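Local structure of nucleoside hydrolase, putative (Trypanosoma brucei, 3FZ0) at residues F220-V225 / N232-V237; R292-L297 / N345-K350; A94-S99 / Q243-K248; G173-A178 / N182-P187; V225-T230 / R252-T257. The protein belongs to the inosine-uridine preferring nucleoside hydrolase family, forms an assembly of four chains and binds a calcium ion. The protein carries 2 engineered substitutions. All blocks are in the same frame, centred on the assembly; numbering follows the deposited sequence.

Interaction 1 (F220-V225 / N232-V237); sequences FYDKLV and NGRVAV
Asp-222 and Arg-234 carry most of this contact between helix 218-224 and the loop and second strand of a small antiparallel hairpin, 227-228 with 235-236. The two side chains cross at about a right angle. OD2 of Asp-222 lies over one face of the guanidinium, 3.6 Å from NE of Arg-234. It sits well out of the guanidinium plane, and the two flat groups are turned 43° apart. The salt bridge therefore rests on charge alone, with no N-H aimed at the oxygen. The arginine chain bends about its CG-CD bond (chi3 -65°), which lays its last atoms across the acid. CD of Arg-234 comes closest, 3.4 Å from OD2 of Asp-222. Asp-222 has a stronger partner elsewhere: its OD1 forms a salt bridge with Arg-258. NH1 of Arg-234 is also close to the like charge of Arg-258, so the acid probably eases that crowding of positive groups. Further along, just past the helix, Val-225 meets Ala-236, a strand residue that also touches Glu-247. Here the CB of Ala-236 lies 4.2 Å from the carbonyl O of Val-225.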
# COMPACT_ATOMS: atom_id res chain seq x y z
N PHE B 220 -26.68 -35.73 -1.05
CA PHE B 220 -25.57 -36.66 -0.93
C PHE B 220 -25.19 -36.78 0.56
O PHE B 220 -25.08 -37.91 1.08
CB PHE B 220 -24.37 -36.20 -1.77
CG PHE B 220 -23.15 -37.06 -1.61
CD1 PHE B 220 -22.97 -38.17 -2.44
CD2 PHE B 220 -22.18 -36.75 -0.66
CE1 PHE B 220 -21.83 -38.97 -2.30
CE2 PHE B 220 -21.03 -37.56 -0.51
CZ PHE B 220 -20.85 -38.65 -1.33
N TYR B 221 -24.99 -35.63 1.21
CA TYR B 221 -24.69 -35.59 2.64
C TYR B 221 -25.65 -36.46 3.46
O TYR B 221 -25.22 -37.23 4.31
CB TYR B 221 -24.73 -34.15 3.18
CG TYR B 221 -24.47 -34.08 4.66
CD1 TYR B 221 -23.17 -34.21 5.17
CD2 TYR B 221 -25.52 -33.87 5.56
CE1 TYR B 221 -22.92 -34.13 6.54
CE2 TYR B 221 -25.29 -33.78 6.92
CZ TYR B 221 -23.98 -33.91 7.41
OH TYR B 221 -23.73 -33.83 8.78
N ASP B 222 -26.94 -36.34 3.18
CA ASP B 222 -27.94 -37.09 3.93
C ASP B 222 -27.65 -38.59 3.83
O ASP B 222 -27.80 -39.30 4.82
CB ASP B 222 -29.37 -36.75 3.46
CG ASP B 222 -29.87 -35.42 4.01
OD1 ASP B 222 -29.16 -34.80 4.83
OD2 ASP B 222 -30.98 -34.98 3.64
N LYS B 223 -27.22 -39.05 2.66
CA LYS B 223 -26.91 -40.46 2.44
C LYS B 223 -25.58 -40.83 3.09
O LYS B 223 -25.44 -41.90 3.65
CB LYS B 223 -26.86 -40.79 0.96
CG LYS B 223 -28.22 -41.05 0.34
CD LYS B 223 -28.17 -40.88 -1.18
CE LYS B 223 -29.50 -41.28 -1.83
NZ LYS B 223 -29.49 -41.03 -3.32
N LEU B 224 -24.62 -39.91 3.04
CA LEU B 224 -23.33 -40.08 3.70
C LEU B 224 -23.52 -40.49 5.18
O LEU B 224 -22.87 -41.43 5.65
CB LEU B 224 -22.50 -38.78 3.56
CG LEU B 224 -20.99 -38.82 3.84
CD1 LEU B 224 -20.31 -39.69 2.80
CD2 LEU B 224 -20.34 -37.44 3.99
N VAL B 225 -24.42 -39.82 5.89
CA VAL B 225 -24.54 -40.01 7.34
C VAL B 225 -25.68 -40.94 7.77
O VAL B 225 -26.06 -40.97 8.95
CB VAL B 225 -24.65 -38.64 8.11
CG1 VAL B 225 -23.38 -37.89 8.05
CG2 VAL B 225 -25.80 -37.78 7.61
N ASN B 232 -39.45 -42.06 8.64
CA ASN B 232 -40.64 -41.28 8.16
C ASN B 232 -41.09 -40.18 9.17
O ASN B 232 -42.18 -40.27 9.77
CB ASN B 232 -41.84 -42.18 7.74
CG ASN B 232 -42.39 -43.08 8.89
OD1 ASN B 232 -41.77 -43.26 9.95
ND2 ASN B 232 -43.56 -43.67 8.65
N GLY B 233 -40.31 -39.09 9.33
CA GLY B 233 -39.29 -38.65 8.37
C GLY B 233 -37.85 -38.61 8.83
O GLY B 233 -37.46 -39.31 9.78
N ARG B 234 -37.06 -37.77 8.17
CA ARG B 234 -35.57 -37.84 8.16
C ARG B 234 -34.97 -38.16 9.52
O ARG B 234 -35.12 -37.40 10.48
CB ARG B 234 -34.97 -36.57 7.57
CG ARG B 234 -33.74 -36.77 6.71
CD ARG B 234 -33.19 -35.42 6.18
NE ARG B 234 -34.15 -34.79 5.27
CZ ARG B 234 -34.15 -33.51 4.87
NH1 ARG B 234 -33.20 -32.67 5.30
NH2 ARG B 234 -35.09 -33.07 4.04
N VAL B 235 -34.33 -39.32 9.60
CA VAL B 235 -33.63 -39.78 10.80
C VAL B 235 -32.56 -40.76 10.40
O VAL B 235 -32.71 -41.50 9.42
CB VAL B 235 -34.56 -40.48 11.85
CG1 VAL B 235 -35.15 -39.47 12.83
CG2 VAL B 235 -35.65 -41.31 11.18
N ALA B 236 -31.47 -40.77 11.17
CA ALA B 236 -30.40 -41.73 11.02
C ALA B 236 -30.82 -43.08 11.58
O ALA B 236 -31.35 -43.15 12.70
CB ALA B 236 -29.18 -41.23 11.73
N VAL B 237 -30.60 -44.16 10.83
CA VAL B 237 -31.05 -45.45 11.34
C VAL B 237 -29.94 -46.36 11.90
O VAL B 237 -30.05 -46.84 13.05
CB VAL B 237 -32.10 -46.17 10.40
CG1 VAL B 237 -32.63 -47.45 11.04
CG2 VAL B 237 -33.28 -45.25 10.12

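Interaction 2 (R292-L297 / N345-K350); sequences RPESVL and NEMFLK
Met-347 reaches from helix 345-356 onto Arg-292, Glu-294 and Ser-295, in the 3-10 turn between helix 282-291 and strand 296-306. Asn-345 opens the second segment. Its carbonyl O accepts from Leu-349 N in the first turn of the helix. The backbone N of Met-347 is hydrogen-bonded to OD1 of Asp-344, just before the segment. The Met-347 side chain bends at its end (chi3 52°), which turns CE in among the three partners. CE lies 3.5 Å from CB of Ser-295 and 3.4 Å from CD of Arg-292. Its sulfur SD is 3.8 Å from CG of Glu-294, whose chain it crosses at about a right angle. Lys-350 follows one turn later, its NZ 6.9 Å from NH1 of Arg-292. The guanidinium already has a counter-charge, because OE2 of Glu-294 sits over one face, 3.2 Å from NH2 of Arg-292. The methionine thus adds mainly apolar contact, probably through dispersion with the aliphatic chains and an oblique approach to the guanidinium.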
# COMPACT_ATOMS: atom_id res chain seq x y z
N ARG B 292 -4.63 -37.91 -4.96
CA ARG B 292 -5.09 -38.44 -6.23
C ARG B 292 -4.93 -37.40 -7.31
O ARG B 292 -5.91 -36.74 -7.66
CB ARG B 292 -6.54 -38.91 -6.15
CG ARG B 292 -6.84 -39.89 -5.03
CD ARG B 292 -8.04 -40.73 -5.36
NE ARG B 292 -7.66 -41.93 -6.08
CZ ARG B 292 -8.40 -42.53 -7.01
NH1 ARG B 292 -9.59 -42.05 -7.34
NH2 ARG B 292 -7.96 -43.65 -7.60
N PRO B 293 -3.70 -37.25 -7.85
CA PRO B 293 -3.41 -36.17 -8.81
C PRO B 293 -4.26 -36.25 -10.08
O PRO B 293 -4.43 -35.26 -10.77
CB PRO B 293 -1.92 -36.40 -9.16
CG PRO B 293 -1.69 -37.89 -8.87
CD PRO B 293 -2.53 -38.12 -7.63
N GLU B 294 -4.81 -37.43 -10.36
CA GLU B 294 -5.67 -37.67 -11.52
C GLU B 294 -7.04 -37.00 -11.35
O GLU B 294 -7.79 -36.89 -12.32
CB GLU B 294 -5.81 -39.18 -11.81
CG GLU B 294 -6.53 -40.00 -10.70
CD GLU B 294 -5.59 -40.57 -9.58
OE1 GLU B 294 -4.50 -40.00 -9.32
OE2 GLU B 294 -5.95 -41.62 -8.96
N SER B 295 -7.34 -36.55 -10.14
CA SER B 295 -8.57 -35.79 -9.87
C SER B 295 -8.53 -34.36 -10.42
O SER B 295 -9.56 -33.71 -10.46
CB SER B 295 -8.88 -35.73 -8.38
OG SER B 295 -8.01 -34.80 -7.74
N VAL B 296 -7.34 -33.88 -10.79
CA VAL B 296 -7.20 -32.56 -11.38
C VAL B 296 -7.56 -32.70 -12.85
O VAL B 296 -6.83 -33.27 -13.61
CB VAL B 296 -5.75 -31.99 -11.18
CG1 VAL B 296 -5.51 -30.71 -11.99
CG2 VAL B 296 -5.43 -31.77 -9.70
N LEU B 297 -8.72 -32.20 -13.23
CA LEU B 297 -9.16 -32.24 -14.63
C LEU B 297 -8.59 -31.08 -15.46
O LEU B 297 -8.39 -31.22 -16.67
CB LEU B 297 -10.69 -32.29 -14.74
CG LEU B 297 -11.38 -33.59 -14.27
CD1 LEU B 297 -12.92 -33.54 -14.44
CD2 LEU B 297 -10.75 -34.91 -14.91
N ASN B 345 -15.42 -34.09 -9.70
CA ASN B 345 -16.44 -34.19 -8.63
C ASN B 345 -16.77 -35.64 -8.24
O ASN B 345 -16.86 -35.98 -7.08
CB ASN B 345 -17.75 -33.45 -8.97
CG ASN B 345 -18.63 -33.28 -7.75
OD1 ASN B 345 -18.18 -32.75 -6.71
ND2 ASN B 345 -19.87 -33.78 -7.82
N GLU B 346 -16.92 -36.48 -9.25
CA GLU B 346 -17.17 -37.90 -9.09
C GLU B 346 -16.09 -38.57 -8.19
O GLU B 346 -16.45 -39.29 -7.26
CB GLU B 346 -17.26 -38.53 -10.48
CG GLU B 346 -17.89 -39.91 -10.52
CD GLU B 346 -18.66 -40.16 -11.85
OE1 GLU B 346 -18.93 -39.17 -12.60
OE2 GLU B 346 -19.02 -41.35 -12.12
N MET B 347 -14.80 -38.29 -8.43
CA MET B 347 -13.72 -38.87 -7.62
C MET B 347 -13.76 -38.32 -6.20
O MET B 347 -13.45 -39.05 -5.25
CB MET B 347 -12.35 -38.59 -8.20
CG MET B 347 -11.87 -39.60 -9.19
SD MET B 347 -10.15 -39.31 -9.67
CE MET B 347 -9.38 -39.20 -8.09
N PHE B 348 -14.14 -37.05 -6.06
CA PHE B 348 -14.33 -36.42 -4.76
C PHE B 348 -15.45 -37.08 -3.89
O PHE B 348 -15.22 -37.40 -2.73
CB PHE B 348 -14.62 -34.93 -4.94
CG PHE B 348 -14.85 -34.19 -3.65
CD1 PHE B 348 -13.86 -34.15 -2.68
CD2 PHE B 348 -16.05 -33.53 -3.42
CE1 PHE B 348 -14.04 -33.43 -1.49
CE2 PHE B 348 -16.28 -32.82 -2.23
CZ PHE B 348 -15.28 -32.77 -1.26
N LEU B 349 -16.62 -37.30 -4.48
CA LEU B 349 -17.72 -37.93 -3.79
C LEU B 349 -17.34 -39.36 -3.38
O LEU B 349 -17.67 -39.79 -2.27
CB LEU B 349 -18.98 -37.92 -4.64
CG LEU B 349 -19.56 -36.58 -5.10
CD1 LEU B 349 -20.93 -36.79 -5.78
CD2 LEU B 349 -19.68 -35.60 -3.95
N LYS B 350 -16.64 -40.07 -4.25
CA LYS B 350 -16.26 -41.44 -3.97
C LYS B 350 -15.31 -41.48 -2.76
O LYS B 350 -15.43 -42.35 -1.88
CB LYS B 350 -15.61 -42.10 -5.19
CG LYS B 350 -15.35 -43.56 -4.97
CD LYS B 350 -14.11 -44.04 -5.74
CE LYS B 350 -13.34 -45.16 -4.97
NZ LYS B 350 -14.24 -46.21 -4.35

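Interaction 3 (A94-S99 / Q243-K248); sequences AGFPPS and QEFIEK
Lys-248 holds OE1 of Glu-244 through its NZ at 3.1 Å, one helical turn back, while the rest of its chain packs against Ala-94 and Phe-96. The bond uses the anti lone pair of OE1, the one away from the other carboxylate oxygen. The lysine chain is extended beyond CG, and it runs past Phe-96 in the opposite direction. Its CD lies 3.8 Å from CE2 of Phe-96. Closer to the backbone, CB of Lys-248 is 3.8 Å from CB of Ala-94 and equally near CZ of Phe-96. The contact joins helix 241-249 to the long loop between strand 66-68 and helix 101-104, with an offset aromatic stack at its centre. The rings of Phe-96 and Phe-245 have centroids 4.7 Å apart, with planes inclined at 23°. Phe-245 holds its CG anti to the backbone N (chi1 178°), which carries the ring out to the loop. CE1 of Phe-245 covers one face of the Phe-96 ring, toward the rim. Ala-94 CB covers the opposite face, 3.7 Å above the plane. Phe-91 touches both aromatic rings. Leu-56 and Leu-59 of helix 46-60 pack on Phe-245, and Lys-55 of that helix touches Phe-96.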
# COMPACT_ATOMS: atom_id res chain seq x y z
N ALA B 94 -20.40 -30.07 19.82
CA ALA B 94 -21.13 -31.34 19.76
C ALA B 94 -21.10 -32.18 21.01
O ALA B 94 -21.80 -33.18 21.07
CB ALA B 94 -20.64 -32.17 18.57
N GLY B 95 -20.29 -31.77 21.99
CA GLY B 95 -20.12 -32.49 23.23
C GLY B 95 -19.34 -33.78 23.07
O GLY B 95 -19.54 -34.72 23.82
N PHE B 96 -18.42 -33.82 22.10
CA PHE B 96 -17.43 -34.91 22.04
C PHE B 96 -16.67 -35.05 23.38
O PHE B 96 -16.34 -34.03 24.02
CB PHE B 96 -16.42 -34.70 20.93
CG PHE B 96 -17.03 -34.63 19.56
CD1 PHE B 96 -16.76 -33.54 18.73
CD2 PHE B 96 -17.84 -35.66 19.10
CE1 PHE B 96 -17.31 -33.47 17.45
CE2 PHE B 96 -18.39 -35.61 17.82
CZ PHE B 96 -18.13 -34.51 16.99
N PRO B 97 -16.38 -36.29 23.80
CA PRO B 97 -15.57 -36.39 25.03
C PRO B 97 -14.19 -35.81 24.80
O PRO B 97 -13.59 -36.06 23.75
CB PRO B 97 -15.46 -37.90 25.27
CG PRO B 97 -16.59 -38.50 24.46
CD PRO B 97 -16.71 -37.61 23.24
N PRO B 98 -13.70 -35.01 25.77
CA PRO B 98 -12.37 -34.42 25.69
C PRO B 98 -11.33 -35.52 25.56
O PRO B 98 -11.52 -36.60 26.09
CB PRO B 98 -12.22 -33.71 27.05
CG PRO B 98 -13.62 -33.40 27.46
CD PRO B 98 -14.38 -34.62 27.03
N SER B 99 -10.25 -35.23 24.84
CA SER B 99 -9.23 -36.21 24.51
C SER B 99 -8.07 -36.17 25.50
O SER B 99 -7.57 -35.09 25.88
CB SER B 99 -8.69 -35.89 23.11
OG SER B 99 -7.67 -36.78 22.72
N GLN B 243 -20.08 -41.97 10.57
CA GLN B 243 -21.25 -41.17 10.18
C GLN B 243 -21.78 -40.35 11.35
O GLN B 243 -22.08 -39.18 11.20
CB GLN B 243 -22.34 -42.05 9.59
CG GLN B 243 -21.90 -42.88 8.39
CD GLN B 243 -22.90 -43.98 8.08
OE1 GLN B 243 -23.24 -44.74 8.97
NE2 GLN B 243 -23.39 -44.04 6.85
N GLU B 244 -21.86 -40.97 12.53
CA GLU B 244 -22.34 -40.27 13.73
C GLU B 244 -21.50 -39.01 14.01
O GLU B 244 -22.04 -37.92 14.21
CB GLU B 244 -22.33 -41.19 14.95
CG GLU B 244 -22.57 -40.45 16.24
CD GLU B 244 -22.64 -41.36 17.43
OE1 GLU B 244 -22.49 -40.84 18.55
OE2 GLU B 244 -22.84 -42.60 17.26
N PHE B 245 -20.18 -39.19 13.97
CA PHE B 245 -19.24 -38.11 14.17
C PHE B 245 -19.41 -37.01 13.12
O PHE B 245 -19.43 -35.84 13.47
CB PHE B 245 -17.80 -38.66 14.21
CG PHE B 245 -16.73 -37.60 14.36
CD1 PHE B 245 -16.25 -37.26 15.61
CD2 PHE B 245 -16.18 -36.98 13.25
CE1 PHE B 245 -15.23 -36.29 15.75
CE2 PHE B 245 -15.17 -36.01 13.38
CZ PHE B 245 -14.70 -35.67 14.62
N ILE B 246 -19.50 -37.38 11.84
CA ILE B 246 -19.71 -36.40 10.78
C ILE B 246 -21.03 -35.66 10.98
O ILE B 246 -21.06 -34.45 10.91
CB ILE B 246 -19.56 -37.01 9.33
CG1 ILE B 246 -18.11 -37.53 9.12
CG2 ILE B 246 -19.99 -35.97 8.21
CD1 ILE B 246 -17.89 -38.27 7.83
N GLU B 247 -22.10 -36.37 11.32
CA GLU B 247 -23.37 -35.68 11.60
C GLU B 247 -23.24 -34.63 12.71
O GLU B 247 -23.80 -33.53 12.59
CB GLU B 247 -24.55 -36.63 11.89
CG GLU B 247 -25.89 -35.96 11.83
CD GLU B 247 -27.07 -36.85 12.23
OE1 GLU B 247 -28.21 -36.44 11.98
OE2 GLU B 247 -26.89 -37.96 12.80
N LYS B 248 -22.51 -34.96 13.77
CA LYS B 248 -22.34 -34.04 14.89
C LYS B 248 -21.43 -32.87 14.55
O LYS B 248 -21.66 -31.73 14.96
CB LYS B 248 -21.80 -34.79 16.12
CG LYS B 248 -22.83 -35.61 16.90
CD LYS B 248 -22.09 -36.38 17.98
CE LYS B 248 -22.94 -37.36 18.69
NZ LYS B 248 -22.11 -38.04 19.70

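Interaction 4 (G173-A178 / N182-P187); sequences GNSNMA and NSHCDP
His-184 of helix 181-185 meets Ser-175 and Asn-176 of the loop that leads into that helix, where Asn-176 forms an Asx turn. A hydrogen bond joins Ser-175 to His-184: OG of Ser-175 and ND1 of His-184 are 2.7 Å apart, and either could be the donor. The hydroxyl comes in at the ring edge, in its plane. Ser-175 puts OG anti to its own N (chi1 -178°), and His-184 likewise extends its ring away from the helix backbone (chi1 -168°), which brings OG and the ring together between the segments. Packing over the ring is the second element. ND2 of Asn-176 sits above one face of the imidazole, toward its rim and 3.4 Å above the plane, with the amide and ring planes 45° apart. The ring is thus approached at an edge and over a face, which should restrict its rotation. Thr-80 also touches it. Further bonds fix the amide itself. Outside the loop, ND2 of Asn-176 donates to the carbonyl O of Arg-314. OD1 of Asn-176 accepts from the backbone N of Ala-179 and closes the Asx turn by accepting from Ala-178 N at 2.9 Å, that donor lying tilted from the carbonyl plane.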
# COMPACT_ATOMS: atom_id res chain seq x y z
N GLY B 173 -13.37 -13.13 -3.36
CA GLY B 173 -12.89 -13.24 -1.99
C GLY B 173 -14.02 -13.54 -1.03
O GLY B 173 -15.12 -13.05 -1.23
N ASN B 174 -13.75 -14.37 -0.02
CA ASN B 174 -14.79 -14.70 0.96
C ASN B 174 -14.43 -14.10 2.32
O ASN B 174 -15.17 -14.21 3.28
CB ASN B 174 -15.03 -16.23 1.01
CG ASN B 174 -13.76 -17.02 1.37
OD1 ASN B 174 -12.84 -16.48 1.98
ND2 ASN B 174 -13.68 -18.30 0.96
N SER B 175 -13.27 -13.46 2.39
CA SER B 175 -12.83 -12.76 3.59
C SER B 175 -12.92 -11.23 3.46
O SER B 175 -13.60 -10.57 4.24
CB SER B 175 -11.43 -13.22 4.00
OG SER B 175 -11.02 -12.57 5.19
N ASN B 176 -12.23 -10.66 2.48
CA ASN B 176 -12.61 -9.32 1.98
C ASN B 176 -13.09 -9.47 0.53
O ASN B 176 -13.27 -10.60 0.07
CB ASN B 176 -11.51 -8.27 2.14
CG ASN B 176 -10.23 -8.64 1.37
OD1 ASN B 176 -10.28 -9.27 0.28
ND2 ASN B 176 -9.07 -8.29 1.96
N MET B 177 -13.33 -8.37 -0.17
CA MET B 177 -13.87 -8.46 -1.55
C MET B 177 -12.99 -9.30 -2.50
O MET B 177 -13.51 -9.87 -3.47
CB MET B 177 -14.14 -7.07 -2.15
CG MET B 177 -15.25 -6.31 -1.44
SD MET B 177 -15.27 -4.53 -1.81
CE MET B 177 -16.15 -4.54 -3.32
N ALA B 178 -11.68 -9.38 -2.24
CA ALA B 178 -10.77 -9.99 -3.19
C ALA B 178 -10.10 -11.27 -2.69
O ALA B 178 -9.69 -12.12 -3.51
CB ALA B 178 -9.74 -9.02 -3.59
N ASN B 182 -7.77 -18.01 4.23
CA ASN B 182 -6.43 -18.46 4.66
C ASN B 182 -5.36 -17.49 4.15
O ASN B 182 -4.42 -17.13 4.86
CB ASN B 182 -6.12 -19.89 4.15
CG ASN B 182 -6.95 -20.98 4.82
OD1 ASN B 182 -7.40 -20.81 5.94
ND2 ASN B 182 -7.12 -22.11 4.12
N SER B 183 -5.50 -17.09 2.89
CA SER B 183 -4.61 -16.12 2.28
C SER B 183 -4.66 -14.80 3.05
O SER B 183 -3.61 -14.29 3.47
CB SER B 183 -4.99 -15.90 0.80
OG SER B 183 -3.98 -15.17 0.10
N HIS B 184 -5.87 -14.27 3.24
CA HIS B 184 -6.07 -13.02 3.97
C HIS B 184 -5.52 -13.11 5.40
O HIS B 184 -4.99 -12.16 5.91
CB HIS B 184 -7.55 -12.63 3.98
CG HIS B 184 -7.81 -11.24 4.46
ND1 HIS B 184 -9.05 -10.82 4.90
CD2 HIS B 184 -7.00 -10.16 4.57
CE1 HIS B 184 -8.99 -9.55 5.26
NE2 HIS B 184 -7.75 -9.12 5.07
N CYS B 185 -5.62 -14.28 6.03
CA CYS B 185 -5.14 -14.50 7.40
C CYS B 185 -3.68 -14.24 7.49
O CYS B 185 -3.20 -13.67 8.47
CB CYS B 185 -5.42 -15.92 7.86
SG CYS B 185 -7.06 -16.15 8.55
N ASP B 186 -2.94 -14.65 6.47
CA ASP B 186 -1.51 -14.45 6.52
C ASP B 186 -0.96 -14.31 5.14
O ASP B 186 -0.46 -15.29 4.57
CB ASP B 186 -0.82 -15.59 7.29
CG ASP B 186 0.54 -15.21 7.74
OD1 ASP B 186 1.08 -14.31 7.08
OD2 ASP B 186 1.08 -15.78 8.72
N PRO B 187 -1.03 -13.09 4.59
CA PRO B 187 -0.53 -12.83 3.24
C PRO B 187 0.99 -12.98 3.19
O PRO B 187 1.50 -13.60 2.26
CB PRO B 187 -1.00 -11.39 2.97
CG PRO B 187 -2.10 -11.16 3.95
CD PRO B 187 -1.63 -11.88 5.17

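Interaction 5 (V225-T230 / R252-T257); sequences VNREST and RLEAFT. Engineered in segment 225-230: Ser-229 (natural residue Leu).
Arg-227 grips Glu-254 end-on, with a separate nitrogen for each carboxylate oxygen. NH1 of Arg-227 donates to OE1 of Glu-254 at 2.7 Å, with an N-H...O angle of 148°. NH2 of Arg-227 donates to OE2 of Glu-254 at 3.1 Å and more directly, at 163°. The second bond lies in the guanidinium plane and uses the syn lone pair of OE2. The first is less flat, with OE1 met on the syn side but out of the carboxylate plane. Overall the two groups are nearly coplanar, their planes 18° apart. Both chains are extended and come from opposite directions, so they bridge strand 227-228 and helix 251-257 across a surface contact. Just before the strand, Asn-226 is the C-prime residue of a Schellman motif that ends helix 218-224. In it Arg-227 N donates to Asp-222 O and Asn-226 N to Lys-223 O. The charged atoms have further partners. NH1 of Arg-227 also pairs with OD1 of Asp-222, and its NH2 with OE1 of Glu-247. OE1 of Glu-254 has a second salt bridge, to NH1 of Arg-258. Within the helix, the carbonyl O of Leu-253 accepts from both the N and OG1 of Thr-257.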
# COMPACT_ATOMS: atom_id res chain seq x y z
N VAL B 225 -24.42 -39.82 5.89
CA VAL B 225 -24.54 -40.01 7.34
C VAL B 225 -25.68 -40.94 7.77
O VAL B 225 -26.06 -40.97 8.95
CB VAL B 225 -24.65 -38.64 8.11
CG1 VAL B 225 -23.38 -37.89 8.05
CG2 VAL B 225 -25.80 -37.78 7.61
N ASN B 226 -26.21 -41.67 6.77
CA ASN B 226 -27.27 -42.66 6.90
C ASN B 226 -28.62 -42.13 7.32
O ASN B 226 -29.43 -42.84 7.91
CB ASN B 226 -26.84 -43.81 7.81
CG ASN B 226 -26.49 -45.07 7.04
OD1 ASN B 226 -26.11 -45.04 5.85
ND2 ASN B 226 -26.59 -46.19 7.73
N ARG B 227 -28.89 -40.88 7.01
CA ARG B 227 -30.25 -40.43 7.14
C ARG B 227 -31.10 -41.08 6.06
O ARG B 227 -30.72 -41.16 4.89
CB ARG B 227 -30.35 -38.92 7.04
CG ARG B 227 -29.78 -38.24 8.25
CD ARG B 227 -29.50 -36.83 7.90
NE ARG B 227 -29.11 -36.08 9.06
CZ ARG B 227 -28.71 -34.82 9.01
NH1 ARG B 227 -28.63 -34.19 7.83
NH2 ARG B 227 -28.35 -34.22 10.13
N GLU B 228 -32.26 -41.55 6.46
CA GLU B 228 -33.18 -41.97 5.46
C GLU B 228 -34.53 -41.36 5.75
O GLU B 228 -34.75 -40.81 6.82
CB GLU B 228 -33.26 -43.50 5.40
CG GLU B 228 -33.99 -44.11 6.55
CD GLU B 228 -33.46 -45.48 6.85
OE1 GLU B 228 -34.29 -46.40 7.14
OE2 GLU B 228 -32.21 -45.60 6.80
N SER B 229 -35.38 -41.41 4.74
CA SER B 229 -36.85 -41.42 4.88
C SER B 229 -37.48 -40.93 3.61
O SER B 229 -37.16 -39.84 3.11
CB SER B 229 -37.39 -40.67 6.10
OG SER B 229 -38.80 -40.82 6.15
N THR B 230 -38.39 -41.75 3.10
CA THR B 230 -38.96 -42.89 3.84
C THR B 230 -37.98 -43.86 4.57
O THR B 230 -36.94 -44.22 4.02
CB THR B 230 -39.96 -43.70 2.95
OG1 THR B 230 -39.27 -44.24 1.81
CG2 THR B 230 -41.14 -42.81 2.49
N ARG B 252 -23.98 -27.58 13.13
CA ARG B 252 -24.12 -26.12 13.17
C ARG B 252 -24.08 -25.57 11.75
O ARG B 252 -25.01 -24.88 11.34
CB ARG B 252 -23.05 -25.46 14.06
CG ARG B 252 -22.90 -26.11 15.44
CD ARG B 252 -24.22 -26.08 16.23
NE ARG B 252 -24.17 -27.03 17.33
CZ ARG B 252 -25.01 -27.05 18.36
NH1 ARG B 252 -25.98 -26.15 18.46
NH2 ARG B 252 -24.88 -27.97 19.31
N LEU B 253 -23.02 -25.90 11.01
CA LEU B 253 -22.92 -25.54 9.60
C LEU B 253 -24.23 -25.85 8.88
O LEU B 253 -24.77 -24.98 8.18
CB LEU B 253 -21.79 -26.30 8.90
CG LEU B 253 -21.58 -25.84 7.45
CD1 LEU B 253 -21.10 -24.40 7.46
CD2 LEU B 253 -20.60 -26.70 6.66
N GLU B 254 -24.75 -27.06 9.08
CA GLU B 254 -26.03 -27.45 8.48
C GLU B 254 -27.18 -26.48 8.87
O GLU B 254 -27.94 -26.04 8.01
CB GLU B 254 -26.38 -28.91 8.81
CG GLU B 254 -27.49 -29.47 7.93
CD GLU B 254 -28.03 -30.82 8.41
OE1 GLU B 254 -28.75 -31.48 7.63
OE2 GLU B 254 -27.74 -31.22 9.56
N ALA B 255 -27.29 -26.13 10.15
CA ALA B 255 -28.37 -25.22 10.57
C ALA B 255 -28.18 -23.80 10.05
O ALA B 255 -29.12 -23.09 9.79
CB ALA B 255 -28.53 -25.21 12.10
N PHE B 256 -26.93 -23.40 9.86
CA PHE B 256 -26.64 -22.05 9.43
C PHE B 256 -26.86 -21.88 7.93
O PHE B 256 -27.34 -20.82 7.50
CB PHE B 256 -25.18 -21.66 9.77
CG PHE B 256 -24.95 -21.34 11.24
CD1 PHE B 256 -23.79 -21.80 11.89
CD2 PHE B 256 -25.88 -20.56 11.96
CE1 PHE B 256 -23.55 -21.50 13.25
CE2 PHE B 256 -25.67 -20.26 13.33
CZ PHE B 256 -24.49 -20.72 13.97
N THR B 257 -26.52 -22.89 7.13
CA THR B 257 -26.46 -22.70 5.68
C THR B 257 -27.52 -23.50 4.92
O THR B 257 -27.99 -23.08 3.87
CB THR B 257 -25.07 -22.96 5.09
OG1 THR B 257 -24.73 -24.34 5.24
CG2 THR B 257 -24.03 -22.10 5.80

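In the fold
Interactions 1, 3 and 5 form one cluster on the same side of the chain's centre. The centres of interactions 1 and 5 are about 7 Å apart, and the two share Val-225. Interaction 3 is centred about 15 Å from interaction 5. Arg-227 links all three contacts, through Asp-222 of interaction 1 and Glu-247 in the helix of interaction 3. Gln-243 adds a probable hydrogen bond from its NE2 to Leu-224 O, at 2.9 Å. Interaction 2 touches interaction 1 by packing, with Phe-220 against Leu-349. Interaction 4 stands apart, its centre about 34 Å from that of interaction 1. There the side chain of Ser-175 lies about 13 Å from the calcium ion, whose site includes Asp-14, Asp-19, Leu-134 and Asp-283.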